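Local coordinates for BDI_3064 protein (Parabacteroides distasonis ATCC 8503, PDB 5Z06), which hydrolyses linear beta-1,2-glucan and beta-1,2-glucooligosaccharides of four or more glucose units, releasing sophorose from the non-reducing end, at residues K363-V368 / W432-Q437; Y443-W448 / V455-L460. All coordinates share one frame; numbering follows the deposited sequence.

Contact 1 (K363-V368 / W432-Q437); sequences KFHGAV and WSWYKQ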
ATOM      1  N   LYS A 363     -16.600   1.043  20.441  1.00 30.01           N
ATOM      2  CA  LYS A 363     -15.560   0.699  21.385  1.00 31.66           C
ATOM      3  C   LYS A 363     -15.791  -0.719  21.852  1.00 32.81           C
ATOM      4  O   LYS A 363     -16.913  -1.229  21.822  1.00 32.00           O
ATOM      5  CB  LYS A 363     -15.569   1.616  22.609  1.00 31.90           C
ATOM      6  CG  LYS A 363     -15.501   3.092  22.297  1.00 30.55           C
ATOM      7  CD  LYS A 363     -14.388   3.411  21.319  1.00 29.27           C
ATOM      8  CE  LYS A 363     -14.201   4.902  21.218  1.00 27.16           C
ATOM      9  NZ  LYS A 363     -15.475   5.550  20.812  1.00 27.05           N
ATOM     10  N   PHE A 364     -14.700  -1.337  22.279  1.00 33.00           N
ATOM     11  CA  PHE A 364     -14.689  -2.718  22.744  1.00 31.76           C
ATOM     12  C   PHE A 364     -13.840  -2.693  23.985  1.00 31.80           C
ATOM     13  O   PHE A 364     -12.609  -2.762  23.920  1.00 32.42           O
ATOM     14  CB  PHE A 364     -14.144  -3.613  21.639  1.00 31.08           C
ATOM     15  CG  PHE A 364     -14.927  -3.494  20.370  1.00 30.78           C
ATOM     16  CD1 PHE A 364     -16.164  -4.151  20.231  1.00 29.41           C
ATOM     17  CD2 PHE A 364     -14.477  -2.655  19.334  1.00 29.04           C
ATOM     18  CE1 PHE A 364     -16.899  -4.013  19.067  1.00 28.89           C
ATOM     19  CE2 PHE A 364     -15.217  -2.509  18.174  1.00 28.87           C
ATOM     20  CZ  PHE A 364     -16.426  -3.184  18.033  1.00 29.73           C
ATOM     21  N   HIS A 365     -14.526  -2.487  25.110  1.00 32.63           N
ATOM     22  CA  HIS A 365     -13.895  -2.086  26.358  1.00 32.97           C
ATOM     23  C   HIS A 365     -12.939  -0.885  26.137  1.00 30.80           C
ATOM     24  O   HIS A 365     -11.753  -0.869  26.524  1.00 28.82           O
ATOM     25  CB  HIS A 365     -13.276  -3.315  27.037  1.00 34.73           C
ATOM     26  CG  HIS A 365     -14.318  -4.228  27.597  1.00 34.09           C
ATOM     27  ND1 HIS A 365     -14.900  -4.016  28.826  1.00 33.88           N
ATOM     28  CD2 HIS A 365     -14.976  -5.270  27.044  1.00 35.15           C
ATOM     29  CE1 HIS A 365     -15.816  -4.940  29.041  1.00 34.74           C
ATOM     30  NE2 HIS A 365     -15.890  -5.708  27.971  1.00 35.84           N
ATOM     31  N   GLY A 366     -13.484   0.109  25.451  1.00 28.31           N
ATOM     32  CA  GLY A 366     -12.753   1.343  25.174  1.00 29.42           C
ATOM     33  C   GLY A 366     -11.726   1.277  24.062  1.00 28.07           C
ATOM     34  O   GLY A 366     -11.299   2.331  23.550  1.00 26.23           O
ATOM     35  N   ALA A 367     -11.333   0.064  23.666  1.00 26.32           N
ATOM     36  CA  ALA A 367     -10.422  -0.114  22.550  1.00 26.45           C
ATOM     37  C   ALA A 367     -11.205   0.016  21.275  1.00 26.53           C
ATOM     38  O   ALA A 367     -12.439  -0.072  21.268  1.00 27.58           O
ATOM     39  CB  ALA A 367      -9.740  -1.478  22.619  1.00 27.60           C
ATOM     40  N   VAL A 368     -10.480   0.204  20.180  1.00 26.25           N
ATOM     41  CA  VAL A 368     -11.099   0.238  18.871  1.00 25.08           C
ATOM     42  C   VAL A 368     -10.758  -1.034  18.136  1.00 25.05           C
ATOM     43  O   VAL A 368      -9.798  -1.741  18.459  1.00 27.94           O
ATOM     44  CB  VAL A 368     -10.669   1.468  18.020  1.00 26.37           C
ATOM     45  CG1 VAL A 368     -11.155   2.758  18.641  1.00 25.44           C
ATOM     46  CG2 VAL A 368      -9.156   1.520  17.794  1.00 26.92           C
ATOM     47  N   TRP A 432      -7.383  -1.239  28.934  1.00 29.32           N
ATOM     48  CA  TRP A 432      -6.241  -2.122  28.647  1.00 28.78           C
ATOM     49  C   TRP A 432      -6.310  -3.412  29.471  1.00 29.52           C
ATOM     50  O   TRP A 432      -6.096  -4.501  28.947  1.00 29.33           O
ATOM     51  CB  TRP A 432      -4.898  -1.418  28.905  1.00 28.61           C
ATOM     52  CG  TRP A 432      -4.734  -0.139  28.140  1.00 27.83           C
ATOM     53  CD1 TRP A 432      -4.908   1.109  28.618  1.00 26.67           C
ATOM     54  CD2 TRP A 432      -4.369   0.004  26.766  1.00 28.54           C
ATOM     55  NE1 TRP A 432      -4.667   2.034  27.640  1.00 27.24           N
ATOM     56  CE2 TRP A 432      -4.346   1.378  26.485  1.00 29.03           C
ATOM     57  CE3 TRP A 432      -4.069  -0.894  25.746  1.00 28.94           C
ATOM     58  CZ2 TRP A 432      -4.060   1.870  25.223  1.00 28.23           C
ATOM     59  CZ3 TRP A 432      -3.764  -0.397  24.505  1.00 29.91           C
ATOM     60  CH2 TRP A 432      -3.776   0.976  24.255  1.00 29.14           C
ATOM     61  N   SER A 433      -6.630  -3.272  30.754  1.00 31.34           N
ATOM     62  CA  SER A 433      -6.710  -4.391  31.693  1.00 31.56           C
ATOM     63  C   SER A 433      -7.691  -5.444  31.257  1.00 30.94           C
ATOM     64  O   SER A 433      -7.456  -6.616  31.488  1.00 34.43           O
ATOM     65  CB  SER A 433      -7.071  -3.902  33.097  1.00 31.75           C
ATOM     66  OG  SER A 433      -8.192  -3.048  33.060  1.00 31.45           O
ATOM     67  N   TRP A 434      -8.789  -5.028  30.630  1.00 31.93           N
ATOM     68  CA  TRP A 434      -9.746  -5.938  30.065  1.00 30.65           C
ATOM     69  C   TRP A 434      -9.083  -6.930  29.127  1.00 31.53           C
ATOM     70  O   TRP A 434      -9.416  -8.105  29.138  1.00 29.51           O
ATOM     71  CB  TRP A 434     -10.828  -5.203  29.277  1.00 32.75           C
ATOM     72  CG  TRP A 434     -11.752  -6.153  28.625  1.00 33.52           C
ATOM     73  CD1 TRP A 434     -11.711  -6.565  27.325  1.00 35.56           C
ATOM     74  CD2 TRP A 434     -12.804  -6.898  29.253  1.00 35.68           C
ATOM     75  NE1 TRP A 434     -12.688  -7.495  27.094  1.00 33.86           N
ATOM     76  CE2 TRP A 434     -13.386  -7.713  28.254  1.00 37.37           C
ATOM     77  CE3 TRP A 434     -13.333  -6.932  30.549  1.00 35.25           C
ATOM     78  CZ2 TRP A 434     -14.478  -8.557  28.512  1.00 36.19           C
ATOM     79  CZ3 TRP A 434     -14.418  -7.761  30.803  1.00 35.88           C
ATOM     80  CH2 TRP A 434     -14.969  -8.574  29.793  1.00 37.33           C
ATOM     81  N   TYR A 435      -8.132  -6.452  28.330  1.00 31.15           N
ATOM     82  CA  TYR A 435      -7.473  -7.303  27.337  1.00 31.36           C
ATOM     83  C   TYR A 435      -6.457  -8.306  27.907  1.00 32.57           C
ATOM     84  O   TYR A 435      -5.811  -9.040  27.156  1.00 34.64           O
ATOM     85  CB  TYR A 435      -6.890  -6.433  26.214  1.00 28.42           C
ATOM     86  CG  TYR A 435      -7.993  -5.945  25.348  1.00 26.92           C
ATOM     87  CD1 TYR A 435      -8.779  -4.865  25.729  1.00 26.72           C
ATOM     88  CD2 TYR A 435      -8.318  -6.609  24.172  1.00 26.28           C
ATOM     89  CE1 TYR A 435      -9.839  -4.446  24.937  1.00 26.13           C
ATOM     90  CE2 TYR A 435      -9.381  -6.189  23.374  1.00 25.18           C
ATOM     91  CZ  TYR A 435     -10.134  -5.117  23.769  1.00 25.07           C
ATOM     92  OH  TYR A 435     -11.170  -4.714  22.981  1.00 26.09           O
ATOM     93  N   LYS A 436      -6.307  -8.323  29.227  1.00 33.60           N
ATOM     94  CA  LYS A 436      -5.656  -9.424  29.919  1.00 34.35           C
ATOM     95  C   LYS A 436      -6.432 -10.732  29.829  1.00 34.08           C
ATOM     96  O   LYS A 436      -5.829 -11.796  29.933  1.00 34.87           O
ATOM     97  CB  LYS A 436      -5.432  -9.078  31.389  1.00 35.44           C
ATOM     98  CG  LYS A 436      -4.350  -8.033  31.613  1.00 37.03           C
ATOM     99  CD  LYS A 436      -4.246  -7.602  33.059  1.00 37.91           C
ATOM    100  CE  LYS A 436      -3.808  -8.758  33.937  1.00 41.16           C
ATOM    101  NZ  LYS A 436      -3.706  -8.325  35.344  1.00 43.77           N
ATOM    102  N   GLN A 437      -7.754 -10.649  29.667  1.00 33.80           N
ATOM    103  CA  GLN A 437      -8.644 -11.805  29.555  1.00 34.10           C
ATOM    104  C   GLN A 437      -8.872 -12.446  30.910  1.00 34.59           C
ATOM    105  O   GLN A 437     -10.007 -12.696  31.270  1.00 33.44           O
ATOM    106  CB  GLN A 437      -8.182 -12.860  28.524  1.00 33.87           C
ATOM    107  CG  GLN A 437      -9.046 -14.135  28.518  1.00 34.27           C
ATOM    108  CD  GLN A 437      -8.812 -15.061  27.336  1.00 33.98           C
ATOM    109  OE1 GLN A 437      -7.932 -14.845  26.484  1.00 36.28           O
ATOM    110  NE2 GLN A 437      -9.617 -16.094  27.269  1.00 34.29           N
TER

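Contact 2 (Y443-W448 / V455-L460); sequences YLYWHW and VINHKL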
ATOM      1  N   TYR A 443      -0.195 -12.096  30.118  1.00 30.86           N
ATOM      2  CA  TYR A 443      -0.231 -11.537  28.776  1.00 31.81           C
ATOM      3  C   TYR A 443      -1.424 -10.638  28.557  1.00 31.84           C
ATOM      4  O   TYR A 443      -2.523 -10.879  29.099  1.00 30.36           O
ATOM      5  CB  TYR A 443      -0.345 -12.654  27.746  1.00 30.63           C
ATOM      6  CG  TYR A 443       0.720 -13.683  27.849  1.00 32.34           C
ATOM      7  CD1 TYR A 443       1.965 -13.474  27.270  1.00 32.19           C
ATOM      8  CD2 TYR A 443       0.485 -14.885  28.526  1.00 34.43           C
ATOM      9  CE1 TYR A 443       2.966 -14.414  27.358  1.00 32.60           C
ATOM     10  CE2 TYR A 443       1.472 -15.844  28.625  1.00 34.27           C
ATOM     11  CZ  TYR A 443       2.715 -15.608  28.039  1.00 36.39           C
ATOM     12  OH  TYR A 443       3.709 -16.554  28.134  1.00 35.90           O
ATOM     13  N   LEU A 444      -1.210  -9.636  27.706  1.00 28.00           N
ATOM     14  CA  LEU A 444      -2.303  -8.997  27.023  1.00 28.05           C
ATOM     15  C   LEU A 444      -2.705  -9.875  25.868  1.00 27.80           C
ATOM     16  O   LEU A 444      -1.875 -10.616  25.330  1.00 30.30           O
ATOM     17  CB  LEU A 444      -1.893  -7.610  26.478  1.00 28.17           C
ATOM     18  CG  LEU A 444      -1.775  -6.503  27.507  1.00 27.38           C
ATOM     19  CD1 LEU A 444      -1.118  -5.274  26.882  1.00 27.77           C
ATOM     20  CD2 LEU A 444      -3.159  -6.162  28.052  1.00 28.41           C
ATOM     21  N   TYR A 445      -3.979  -9.776  25.482  1.00 28.26           N
ATOM     22  CA  TYR A 445      -4.471 -10.362  24.256  1.00 27.71           C
ATOM     23  C   TYR A 445      -4.686  -9.317  23.175  1.00 27.53           C
ATOM     24  O   TYR A 445      -4.998  -8.148  23.456  1.00 28.47           O
ATOM     25  CB  TYR A 445      -5.725 -11.170  24.506  1.00 29.96           C
ATOM     26  CG  TYR A 445      -5.383 -12.455  25.230  1.00 31.54           C
ATOM     27  CD1 TYR A 445      -5.087 -12.440  26.588  1.00 31.83           C
ATOM     28  CD2 TYR A 445      -5.273 -13.664  24.545  1.00 31.16           C
ATOM     29  CE1 TYR A 445      -4.738 -13.597  27.255  1.00 32.32           C
ATOM     30  CE2 TYR A 445      -4.930 -14.827  25.212  1.00 30.88           C
ATOM     31  CZ  TYR A 445      -4.677 -14.783  26.565  1.00 31.73           C
ATOM     32  OH  TYR A 445      -4.315 -15.908  27.250  1.00 33.98           O
ATOM     33  N   TRP A 446      -4.492  -9.770  21.942  1.00 26.98           N
ATOM     34  CA  TRP A 446      -4.592  -8.949  20.750  1.00 28.57           C
ATOM     35  C   TRP A 446      -6.034  -8.501  20.535  1.00 29.15           C
ATOM     36  O   TRP A 446      -6.278  -7.316  20.269  1.00 27.83           O
ATOM     37  CB  TRP A 446      -4.074  -9.721  19.524  1.00 28.83           C
ATOM     38  CG  TRP A 446      -3.605  -8.876  18.401  1.00 28.96           C
ATOM     39  CD1 TRP A 446      -4.289  -7.896  17.783  1.00 30.23           C
ATOM     40  CD2 TRP A 446      -2.337  -8.957  17.746  1.00 30.29           C
ATOM     41  NE1 TRP A 446      -3.524  -7.329  16.793  1.00 31.63           N
ATOM     42  CE2 TRP A 446      -2.324  -7.969  16.738  1.00 29.75           C
ATOM     43  CE3 TRP A 446      -1.218  -9.777  17.900  1.00 29.46           C
ATOM     44  CZ2 TRP A 446      -1.229  -7.747  15.914  1.00 29.57           C
ATOM     45  CZ3 TRP A 446      -0.127  -9.569  17.067  1.00 30.01           C
ATOM     46  CH2 TRP A 446      -0.138  -8.560  16.089  1.00 30.28           C
ATOM     47  N   HIS A 447      -6.980  -9.428  20.668  1.00 28.51           N
ATOM     48  CA  HIS A 447      -8.349  -9.156  20.232  1.00 29.35           C
ATOM     49  C   HIS A 447      -9.363  -9.450  21.293  1.00 30.18           C
ATOM     50  O   HIS A 447      -9.154 -10.321  22.131  1.00 31.00           O
ATOM     51  CB  HIS A 447      -8.716 -10.005  19.006  1.00 29.39           C
ATOM     52  CG  HIS A 447      -7.725  -9.960  17.877  1.00 28.58           C
ATOM     53  ND1 HIS A 447      -6.703 -10.875  17.756  1.00 30.62           N
ATOM     54  CD2 HIS A 447      -7.662  -9.183  16.769  1.00 30.93           C
ATOM     55  CE1 HIS A 447      -6.023 -10.637  16.647  1.00 31.46           C
ATOM     56  NE2 HIS A 447      -6.592  -9.617  16.025  1.00 30.65           N
ATOM     57  N   TRP A 448     -10.492  -8.750  21.227  1.00 30.71           N
ATOM     58  CA  TRP A 448     -11.680  -9.166  21.967  1.00 30.70           C
ATOM     59  C   TRP A 448     -12.890  -8.893  21.121  1.00 30.14           C
ATOM     60  O   TRP A 448     -13.070  -7.771  20.668  1.00 28.32           O
ATOM     61  CB  TRP A 448     -11.831  -8.438  23.310  1.00 31.55           C
ATOM     62  CG  TRP A 448     -13.113  -8.830  23.994  1.00 30.90           C
ATOM     63  CD1 TRP A 448     -13.338  -9.970  24.673  1.00 31.28           C
ATOM     64  CD2 TRP A 448     -14.341  -8.090  24.043  1.00 32.46           C
ATOM     65  NE1 TRP A 448     -14.623 -10.008  25.147  1.00 31.66           N
ATOM     66  CE2 TRP A 448     -15.267  -8.869  24.781  1.00 30.46           C
ATOM     67  CE3 TRP A 448     -14.754  -6.856  23.526  1.00 33.59           C
ATOM     68  CZ2 TRP A 448     -16.571  -8.455  25.041  1.00 32.39           C
ATOM     69  CZ3 TRP A 448     -16.070  -6.432  23.774  1.00 34.93           C
ATOM     70  CH2 TRP A 448     -16.962  -7.237  24.537  1.00 33.16           C
ATOM     71  N   VAL A 455     -12.091 -15.689  21.198  1.00 32.65           N
ATOM     72  CA  VAL A 455     -11.922 -16.754  20.226  1.00 32.55           C
ATOM     73  C   VAL A 455     -10.572 -16.682  19.499  1.00 33.81           C
ATOM     74  O   VAL A 455      -9.951 -17.727  19.290  1.00 28.98           O
ATOM     75  CB  VAL A 455     -13.119 -16.842  19.238  1.00 33.79           C
ATOM     76  CG1 VAL A 455     -13.189 -15.619  18.322  1.00 35.86           C
ATOM     77  CG2 VAL A 455     -13.049 -18.129  18.428  1.00 32.04           C
ATOM     78  N   ILE A 456     -10.093 -15.479  19.134  1.00 32.67           N
ATOM     79  CA  ILE A 456      -8.841 -15.414  18.349  1.00 32.07           C
ATOM     80  C   ILE A 456      -7.664 -15.772  19.218  1.00 32.32           C
ATOM     81  O   ILE A 456      -6.777 -16.496  18.774  1.00 32.19           O
ATOM     82  CB  ILE A 456      -8.609 -14.083  17.639  1.00 31.84           C
ATOM     83  CG1 ILE A 456      -9.736 -13.875  16.619  1.00 32.34           C
ATOM     84  CG2 ILE A 456      -7.219 -14.072  16.960  1.00 31.72           C
ATOM     85  CD1 ILE A 456      -9.676 -12.570  15.842  1.00 32.92           C
ATOM     86  N   ASN A 457      -7.659 -15.261  20.448  1.00 34.01           N
ATOM     87  CA  ASN A 457      -6.804 -15.786  21.513  1.00 36.26           C
ATOM     88  C   ASN A 457      -5.303 -15.701  21.222  1.00 35.30           C
ATOM     89  O   ASN A 457      -4.521 -16.634  21.470  1.00 34.48           O
ATOM     90  CB  ASN A 457      -7.218 -17.237  21.852  1.00 40.83           C
ATOM     91  CG  ASN A 457      -7.049 -17.557  23.322  1.00 45.24           C
ATOM     92  OD1 ASN A 457      -7.603 -16.870  24.208  1.00 48.60           O
ATOM     93  ND2 ASN A 457      -6.273 -18.593  23.597  1.00 48.68           N
ATOM     94  N   HIS A 458      -4.909 -14.551  20.703  1.00 32.62           N
ATOM     95  CA  HIS A 458      -3.543 -14.316  20.308  1.00 30.78           C
ATOM     96  C   HIS A 458      -2.907 -13.506  21.429  1.00 31.03           C
ATOM     97  O   HIS A 458      -3.294 -12.351  21.666  1.00 33.73           O
ATOM     98  CB  HIS A 458      -3.547 -13.557  18.993  1.00 31.25           C
ATOM     99  CG  HIS A 458      -2.223 -13.493  18.315  1.00 31.09           C
ATOM    100  ND1 HIS A 458      -2.103 -13.267  16.963  1.00 30.52           N
ATOM    101  CD2 HIS A 458      -0.964 -13.623  18.790  1.00 31.93           C
ATOM    102  CE1 HIS A 458      -0.824 -13.270  16.633  1.00 33.31           C
ATOM    103  NE2 HIS A 458      -0.111 -13.491  17.723  1.00 32.35           N
ATOM    104  N   LYS A 459      -1.954 -14.112  22.137  1.00 29.94           N
ATOM    105  CA  LYS A 459      -1.231 -13.419  23.197  1.00 31.11           C
ATOM    106  C   LYS A 459      -0.280 -12.426  22.581  1.00 31.83           C
ATOM    107  O   LYS A 459       0.261 -12.690  21.511  1.00 31.64           O
ATOM    108  CB  LYS A 459      -0.439 -14.385  24.045  1.00 32.62           C
ATOM    109  CG  LYS A 459      -1.302 -15.265  24.939  1.00 35.93           C
ATOM    110  CD  LYS A 459      -0.529 -16.531  25.322  1.00 40.04           C
ATOM    111  CE  LYS A 459      -1.120 -17.239  26.538  1.00 43.20           C
ATOM    112  NZ  LYS A 459      -2.320 -18.046  26.191  1.00 43.12           N
ATOM    113  N   LEU A 460      -0.079 -11.291  23.250  1.00 30.07           N
ATOM    114  CA  LEU A 460       0.891 -10.313  22.794  1.00 30.86           C
ATOM    115  C   LEU A 460       2.231 -10.675  23.368  1.00 30.23           C
ATOM    116  O   LEU A 460       2.450 -10.555  24.574  1.00 28.43           O
ATOM    117  CB  LEU A 460       0.492  -8.884  23.194  1.00 31.89           C
ATOM    118  CG  LEU A 460      -0.471  -8.129  22.299  1.00 33.64           C
ATOM    119  CD1 LEU A 460      -1.373  -9.021  21.476  1.00 35.79           C
ATOM    120  CD2 LEU A 460      -1.288  -7.109  23.056  1.00 32.82           C
TER
HETATM  121  O   HOH W   1      -6.632 -12.285  20.342  1.00 25.99           O
HETATM  122  O   HOH W   2      -9.145 -12.851  21.277  1.00 28.28           O

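Contact 1 (K363-V368 / W432-Q437)
The carbonyl oxygen of F364 is gripped by two donors, the phenol of Y435 across the contact and the backbone N-H of A367 within its own turn. Y435 OH donates to F364 O at 2.6 Å from above the carbonyl plane, while A367 N reaches the same oxygen from the opposite face at 3.1 Å. That second bond closes the type I' turn F364-A367. The F364 oxygen lies at the edge of the Y435 ring, near the ring plane, and A367 CB packs obliquely against the phenol, 3.8 Å from Y435 CE1.

H365, in the turn, lays its imidazole face to face on the five-membered ring of W434, the planes 12° apart; the exact spacing is doubtful, because the model sets some of the ring atoms too close. W434 CG stands anti to the backbone N (chi1 176°), which puts it beside H365 CB. That CB makes a CH-pi contact over the same ring. H365 ND1 is hydrogen-bonded to E431 OE1, which should hold the rotation of the imidazole, and W448 meets both H365 and W434 edge-to-face.

The two loops follow helices 344-360 and 414-428 of the helical domain, consistent with the six-hairpin glycosidase clan. Between them the phenol bond and the stack do the main holding: the F364 oxygen is satisfied by two donors, and the imidazole is pinned by E431 and the indole.

Contact 2 (Y443-W448 / V455-L460)
L444 and W446 carry the backbone bonds to 455-460, on either side of a single beta bridge between Y445 and K459. L460 N donates to L444 O at 2.8 Å and W446 N to H458 O at 2.9 Å, the latter nearly along the C=O axis. Two waters continue the link where the backbones diverge: one accepts from the N-H groups of H447 and H458 and also bonds H447 ND1, while the other joins H447 O to N457 N.

Among the polar side chains, H458 NE2 is hydrogen-bonded to Y500 OH. K459, bent at chi4 (79°), brings NZ to Y445 OH at 3.1 Å and also makes a cation-pi contact with Y496. A phenylalanine in place of Y445 would probably leave the K459 ammonium without its hydroxyl partner and its tip freer to turn.

The remaining contacts are CH-pi, aromatic or apolar. K459 CD lies over a face of Y443, and I456 CD1 over one face of H447, each a CH-pi contact. H458 lies beside W446, pointing the same way, with W446 CE3 over its centre. L460 CD1 presses on W446 CB at 3.4 Å, and CD2 on L444 CB.

Consistent with a six-hairpin glycosidase domain, the surroundings are largely helical: L444, W446 and L460 pack on helix 392-408, L444 and L460 also reach helix 467-475, and strand 447-448 pairs antiparallel with strand 390-391.

In the fold
The chain leaves helix 344-360 into the turn of 363-368, passes through helices 392-408 and 414-428, and returns at 432-437, so contact 1 closes a loop of 63 intervening residues. Contact 2 follows in series: 443-448 runs into strand 447-448, and after only six more residues the chain folds back at 455-460 on its way to helix 467-475. The two loops neither nest nor cross. Their centres lie about 10 Å apart, joined by a probable hydrogen bond between Y435 O and Y445 N and by W448 packing on Y435. Together they tie the loops that follow helices 344-360 and 414-428 to helices 392-408 and 467-475.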